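Local coordinates for protein cyanuric acid amidohydrolase (Azorhizobium caulinodans, PDB 4NQ3) that hydrolyses cyanuric acid, opening its s-triazine ring to give carboxybiuret, a step in the breakdown of s-triazine compounds such as atrazine and melamine, at residues H151-K156 with I236-M241; C157-A162 with K182-S187. All coordinates share one frame; numbering follows the deposited sequence.

Contact 1: H151-K156 with I236-M241; sequences HFVQVK and IVVLGM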
loop_
_atom_site.group_PDB
_atom_site.type_symbol
_atom_site.label_atom_id
_atom_site.label_comp_id
_atom_site.label_asym_id
_atom_site.label_seq_id
_atom_site.Cartn_x
_atom_site.Cartn_y
_atom_site.Cartn_z
ATOM N N HIS A 151 29.612 0.437 -21.411
ATOM C CA HIS A 151 28.976 1.596 -20.793
ATOM C C HIS A 151 27.813 1.265 -19.881
ATOM O O HIS A 151 27.443 2.066 -19.035
ATOM C CB HIS A 151 28.517 2.571 -21.872
ATOM C CG HIS A 151 29.645 3.363 -22.435
ATOM N ND1 HIS A 151 30.030 4.576 -21.902
ATOM C CD2 HIS A 151 30.509 3.097 -23.441
ATOM C CE1 HIS A 151 31.075 5.029 -22.569
ATOM N NE2 HIS A 151 31.387 4.150 -23.504
ATOM N N PHE A 152 27.257 0.076 -20.028
ATOM C CA PHE A 152 26.094 -0.288 -19.263
ATOM C C PHE A 152 25.858 -1.782 -19.351
ATOM O O PHE A 152 25.831 -2.329 -20.435
ATOM C CB PHE A 152 24.908 0.467 -19.803
ATOM C CG PHE A 152 23.720 0.436 -18.922
ATOM C CD1 PHE A 152 23.636 1.295 -17.841
ATOM C CD2 PHE A 152 22.658 -0.421 -19.201
ATOM C CE1 PHE A 152 22.529 1.303 -17.032
ATOM C CE2 PHE A 152 21.531 -0.430 -18.382
ATOM C CZ PHE A 152 21.464 0.445 -17.296
ATOM N N VAL A 153 25.763 -2.460 -18.218
ATOM C CA VAL A 153 25.438 -3.876 -18.234
ATOM C C VAL A 153 24.140 -4.127 -17.473
ATOM O O VAL A 153 24.084 -3.972 -16.251
ATOM C CB VAL A 153 26.564 -4.714 -17.648
ATOM C CG1 VAL A 153 26.218 -6.197 -17.726
ATOM C CG2 VAL A 153 27.818 -4.424 -18.421
ATOM N N GLN A 154 23.088 -4.473 -18.215
ATOM C CA GLN A 154 21.787 -4.790 -17.636
ATOM C C GLN A 154 21.736 -6.266 -17.280
ATOM O O GLN A 154 22.113 -7.086 -18.075
ATOM C CB GLN A 154 20.679 -4.421 -18.620
ATOM C CG GLN A 154 19.285 -4.659 -18.135
ATOM C CD GLN A 154 18.986 -3.896 -16.880
ATOM O OE1 GLN A 154 19.117 -2.671 -16.825
ATOM N NE2 GLN A 154 18.603 -4.620 -15.839
ATOM N N VAL A 155 21.290 -6.600 -16.083
ATOM C CA VAL A 155 21.127 -7.991 -15.699
ATOM C C VAL A 155 19.740 -8.198 -15.097
ATOM O O VAL A 155 19.299 -7.419 -14.254
ATOM C CB VAL A 155 22.205 -8.446 -14.699
ATOM C CG1 VAL A 155 21.835 -9.778 -14.050
ATOM C CG2 VAL A 155 23.509 -8.564 -15.400
ATOM N N LYS A 156 19.053 -9.240 -15.553
ATOM C CA LYS A 156 17.802 -9.649 -14.951
ATOM C C LYS A 156 18.105 -10.845 -14.073
ATOM O O LYS A 156 18.650 -11.834 -14.558
ATOM C CB LYS A 156 16.780 -10.011 -16.014
ATOM C CG LYS A 156 15.404 -10.275 -15.453
ATOM C CD LYS A 156 14.766 -8.997 -15.075
ATOM C CE LYS A 156 13.766 -9.169 -13.959
ATOM N NZ LYS A 156 13.268 -7.845 -13.463
ATOM N N ILE A 236 21.574 -11.317 -19.521
ATOM C CA ILE A 236 22.603 -10.295 -19.540
ATOM C C ILE A 236 22.598 -9.532 -20.870
ATOM O O ILE A 236 22.563 -10.135 -21.956
ATOM C CB ILE A 236 23.985 -10.900 -19.310
ATOM C CG1 ILE A 236 24.134 -11.329 -17.854
ATOM C CG2 ILE A 236 25.070 -9.897 -19.646
ATOM C CD1 ILE A 236 23.465 -12.625 -17.547
ATOM N N VAL A 237 22.640 -8.206 -20.787
ATOM C CA VAL A 237 22.760 -7.386 -21.980
ATOM C C VAL A 237 23.841 -6.356 -21.753
ATOM O O VAL A 237 23.716 -5.537 -20.847
ATOM C CB VAL A 237 21.444 -6.673 -22.309
ATOM C CG1 VAL A 237 21.612 -5.833 -23.537
ATOM C CG2 VAL A 237 20.364 -7.695 -22.529
ATOM N N VAL A 238 24.892 -6.398 -22.571
ATOM C CA VAL A 238 26.007 -5.447 -22.488
ATOM C C VAL A 238 25.885 -4.368 -23.568
ATOM O O VAL A 238 25.788 -4.681 -24.745
ATOM C CB VAL A 238 27.367 -6.160 -22.651
ATOM C CG1 VAL A 238 28.481 -5.171 -22.818
ATOM C CG2 VAL A 238 27.643 -7.084 -21.500
ATOM N N LEU A 239 25.923 -3.106 -23.167
ATOM C CA LEU A 239 25.898 -1.983 -24.101
ATOM C C LEU A 239 27.214 -1.215 -24.050
ATOM O O LEU A 239 27.711 -0.882 -22.969
ATOM C CB LEU A 239 24.745 -1.031 -23.780
ATOM C CG LEU A 239 23.376 -1.665 -23.661
ATOM C CD1 LEU A 239 22.395 -0.633 -23.165
ATOM C CD2 LEU A 239 22.962 -2.194 -25.010
ATOM N N GLY A 240 27.777 -0.914 -25.213
ATOM C CA GLY A 240 29.052 -0.240 -25.229
ATOM C C GLY A 240 29.306 0.426 -26.551
ATOM O O GLY A 240 28.431 0.446 -27.420
HETATM N N MSE A 241 30.500 0.999 -26.682
HETATM C CA MSE A 241 30.981 1.532 -27.945
HETATM C C MSE A 241 32.025 0.588 -28.532
HETATM O O MSE A 241 32.787 -0.059 -27.799
HETATM C CB MSE A 241 31.563 2.918 -27.749
HETATM C CG MSE A 241 30.587 3.867 -27.154
HETATM SE SE MSE A 241 29.261 4.390 -28.462
HETATM C CE MSE A 241 30.359 5.630 -29.481
#
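Two antiparallel neighbours in the mixed four-stranded sheet of the second repeating unit, strands 150-157 and 235-242, pair here; the axes of 151-156 and 236-241 approach to 4.8 Å. V237 and Q154 form a hydrogen-bonded pair: Q154 N reaches V237 O, and V237 N gives a straight bond (168°) to Q154 O. The next such pair, F152 with L239, is distorted by a classic beta bulge, in which H151 and F152 both face L239. L239 O accepts H151 N at 2.8 Å and F152 N at 3.1 Å, both in the carbonyl plane, while L239 N binds F152 O nearly along its C=O axis. On the face where V153, I236 and V238 touch helix 125-141, V155 CG2 lies 3.7 Å from I236 CG1, and V153 CG2 is 4.1 Å from V238 CG2, each pair side by side. On the other face F152, its CG anti to the backbone N (chi1 -166°), runs beside L239, F152 CD2 4.0 Å from L239 CD1. At the bulged end the H151 ring crosses M241 obliquely, H151 NE2 3.7 Å from M241 CG, while H151 ND1 bonds H253. The bent Q154 side chain leads away from V237 and hydrogen-bonds S224 OG through OE1. Inward backbone groups pair across the strands between an aliphatic face and one that adds polar Q154, and the strand so held carries active-site K156, whose NZ bonds nucleophile S226.

Contact 2: C157-A162 with K182-S187; sequences CPLLTA and KSMGLS. With SO4 (sulfate ion), chain H.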
loop_
_atom_site.group_PDB
_atom_site.type_symbol
_atom_site.label_atom_id
_atom_site.label_comp_id
_atom_site.label_asym_id
_atom_site.label_seq_id
_atom_site.Cartn_x
_atom_site.Cartn_y
_atom_site.Cartn_z
ATOM N N CYS A 157 17.805 -10.757 -12.781
ATOM C CA CYS A 157 18.168 -11.851 -11.877
ATOM C C CYS A 157 16.970 -12.338 -11.080
ATOM O O CYS A 157 15.980 -11.629 -10.949
ATOM C CB CYS A 157 19.261 -11.409 -10.911
ATOM S SG CYS A 157 18.777 -9.901 -10.011
ATOM N N PRO A 158 17.082 -13.531 -10.489
ATOM C CA PRO A 158 15.954 -14.155 -9.799
ATOM C C PRO A 158 15.768 -13.606 -8.402
ATOM O O PRO A 158 16.439 -12.627 -8.068
ATOM C CB PRO A 158 16.344 -15.639 -9.770
ATOM C CG PRO A 158 17.804 -15.633 -9.782
ATOM C CD PRO A 158 18.212 -14.464 -10.635
ATOM N N LEU A 159 14.838 -14.182 -7.637
ATOM C CA LEU A 159 14.634 -13.815 -6.236
ATOM C C LEU A 159 14.091 -15.021 -5.496
ATOM O O LEU A 159 13.845 -16.059 -6.103
ATOM C CB LEU A 159 13.680 -12.625 -6.109
ATOM C CG LEU A 159 12.277 -12.776 -6.729
ATOM C CD1 LEU A 159 11.383 -13.680 -5.888
ATOM C CD2 LEU A 159 11.632 -11.437 -6.929
ATOM N N LEU A 160 13.868 -14.876 -4.197
ATOM C CA LEU A 160 13.306 -15.963 -3.401
ATOM C C LEU A 160 11.887 -15.662 -2.896
ATOM O O LEU A 160 11.570 -14.545 -2.465
ATOM C CB LEU A 160 14.208 -16.267 -2.204
ATOM C CG LEU A 160 15.636 -16.692 -2.534
ATOM C CD1 LEU A 160 16.394 -16.996 -1.265
ATOM C CD2 LEU A 160 15.616 -17.914 -3.436
ATOM N N THR A 161 11.028 -16.669 -2.972
ATOM C CA THR A 161 9.730 -16.610 -2.325
ATOM C C THR A 161 9.739 -17.567 -1.143
ATOM O O THR A 161 10.644 -18.397 -1.019
ATOM C CB THR A 161 8.602 -17.003 -3.263
ATOM O OG1 THR A 161 8.781 -18.379 -3.625
ATOM C CG2 THR A 161 8.598 -16.113 -4.516
ATOM N N ALA A 162 8.729 -17.468 -0.284
ATOM C CA ALA A 162 8.626 -18.375 0.850
ATOM C C ALA A 162 8.733 -19.829 0.373
ATOM O O ALA A 162 9.500 -20.619 0.941
ATOM C CB ALA A 162 7.320 -18.137 1.605
ATOM N N LYS A 182 14.272 -8.880 0.797
ATOM C CA LYS A 182 15.718 -8.807 0.977
ATOM C C LYS A 182 16.429 -9.632 -0.109
ATOM O O LYS A 182 17.477 -9.239 -0.629
ATOM C CB LYS A 182 16.089 -9.262 2.384
ATOM C CG LYS A 182 17.573 -9.406 2.666
ATOM C CD LYS A 182 18.300 -8.071 2.776
ATOM C CE LYS A 182 19.691 -8.243 3.423
ATOM N NZ LYS A 182 20.523 -6.983 3.430
ATOM N N SER A 183 15.839 -10.767 -0.477
ATOM C CA SER A 183 16.466 -11.616 -1.480
ATOM C C SER A 183 16.652 -10.866 -2.809
ATOM O O SER A 183 17.601 -11.151 -3.560
ATOM C CB SER A 183 15.663 -12.898 -1.710
ATOM O OG SER A 183 14.495 -12.648 -2.458
HETATM N N MSE A 184 15.773 -9.903 -3.093
HETATM C CA MSE A 184 15.896 -9.119 -4.327
HETATM C C MSE A 184 17.141 -8.246 -4.257
HETATM O O MSE A 184 17.857 -8.071 -5.258
HETATM C CB MSE A 184 14.666 -8.248 -4.569
HETATM C CG MSE A 184 13.406 -9.023 -4.785
HETATM SE SE MSE A 184 12.028 -7.844 -5.481
HETATM C CE MSE A 184 11.148 -7.327 -3.848
ATOM N N GLY A 185 17.397 -7.687 -3.075
ATOM C CA GLY A 185 18.580 -6.871 -2.917
ATOM C C GLY A 185 19.844 -7.720 -3.043
ATOM O O GLY A 185 20.791 -7.320 -3.734
ATOM N N LEU A 186 19.855 -8.895 -2.399
ATOM C CA LEU A 186 21.018 -9.778 -2.434
ATOM C C LEU A 186 21.272 -10.209 -3.876
ATOM O O LEU A 186 22.412 -10.234 -4.360
ATOM C CB LEU A 186 20.815 -11.009 -1.527
ATOM C CG LEU A 186 20.874 -10.653 -0.035
ATOM C CD1 LEU A 186 20.511 -11.770 0.883
ATOM C CD2 LEU A 186 22.226 -10.164 0.248
ATOM N N SER A 187 20.198 -10.557 -4.572
ATOM C CA SER A 187 20.363 -11.022 -5.931
ATOM C C SER A 187 20.893 -9.894 -6.830
ATOM O O SER A 187 21.786 -10.132 -7.659
ATOM C CB SER A 187 19.064 -11.593 -6.478
ATOM O OG SER A 187 19.297 -12.027 -7.807
HETATM S S SO4 H . 6.861 -19.672 -6.577
HETATM O O1 SO4 H . 6.227 -19.813 -7.893
HETATM O O2 SO4 H . 5.885 -19.447 -5.497
HETATM O O3 SO4 H . 7.745 -18.520 -6.703
HETATM O O4 SO4 H . 7.663 -20.861 -6.253
#
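C157, at the end of strand 150-157, points toward helix 180-199 with SG in the crowded position between its backbone N and carbonyl carbon. There SG lies 3.1 Å from S187 OG, alongside the serine's hydrogen bond to the next residue. CB of P158 points away from the helix, but its carbonyl meets S187: S187 OG, anti to its own backbone N (chi1 180°), donates to P158 O at 2.9 Å, approaching from above the carbonyl plane. S227, a substrate-binding residue, also bonds P158 O through its OG, and Q127 NE2 bonds S187 OG. L159 runs beside selenomethionine M184, pointing the same way; its CD2 lies 3.7 Å from M184 CG and 3.9 Å from M184 SE, and its CB is near S183 OG. L160 N makes a nearly straight bond (164°) to S183 OG at 2.9 Å, and the leucine's CB rests against S183 CB at 3.7 Å. The chi1 of 75° puts S183 OG in the crowded position, where it also bonds T180 O one turn back along the chain. An alanine in place of S183 would remove the hydroxyl that bonds L160 N and T180 O, and would probably loosen the loop from the helix. T161 leaves the helix surface to serve as N-cap of helix 162-170, and its OG1 donates at 3.3 Å to O3 of a sulfate probably from the crystallisation liquor; D303 of a second subunit bonds A162 N. Two serine hydroxyls one helical turn apart thus pair with the main chain of an irregular loop; the same helix carries R188, which binds substrate, and K182, which lines a second, separate barbituric acid site.

Both contacts are buried, but contact 1 lies more centrally, its centre about 8 Å from that of the chain, against about 15 Å for the centre of contact 2. They follow one another along the chain: strand 150-157 runs from contact 1 into the loop of contact 2, which is nested within the connection that contact 1 closes. Contact 1 is sheet pairing, main chain to main chain, with mostly apolar side chains on both faces. Contact 2 lacks paired strands, so serine side chains meet loop backbone beside one leucine-selenomethionine packing, and its far end reaches a sulfate and a neighbouring subunit. Strand 223-227 borders both, through S226 beside Q154 and S227 beside L159.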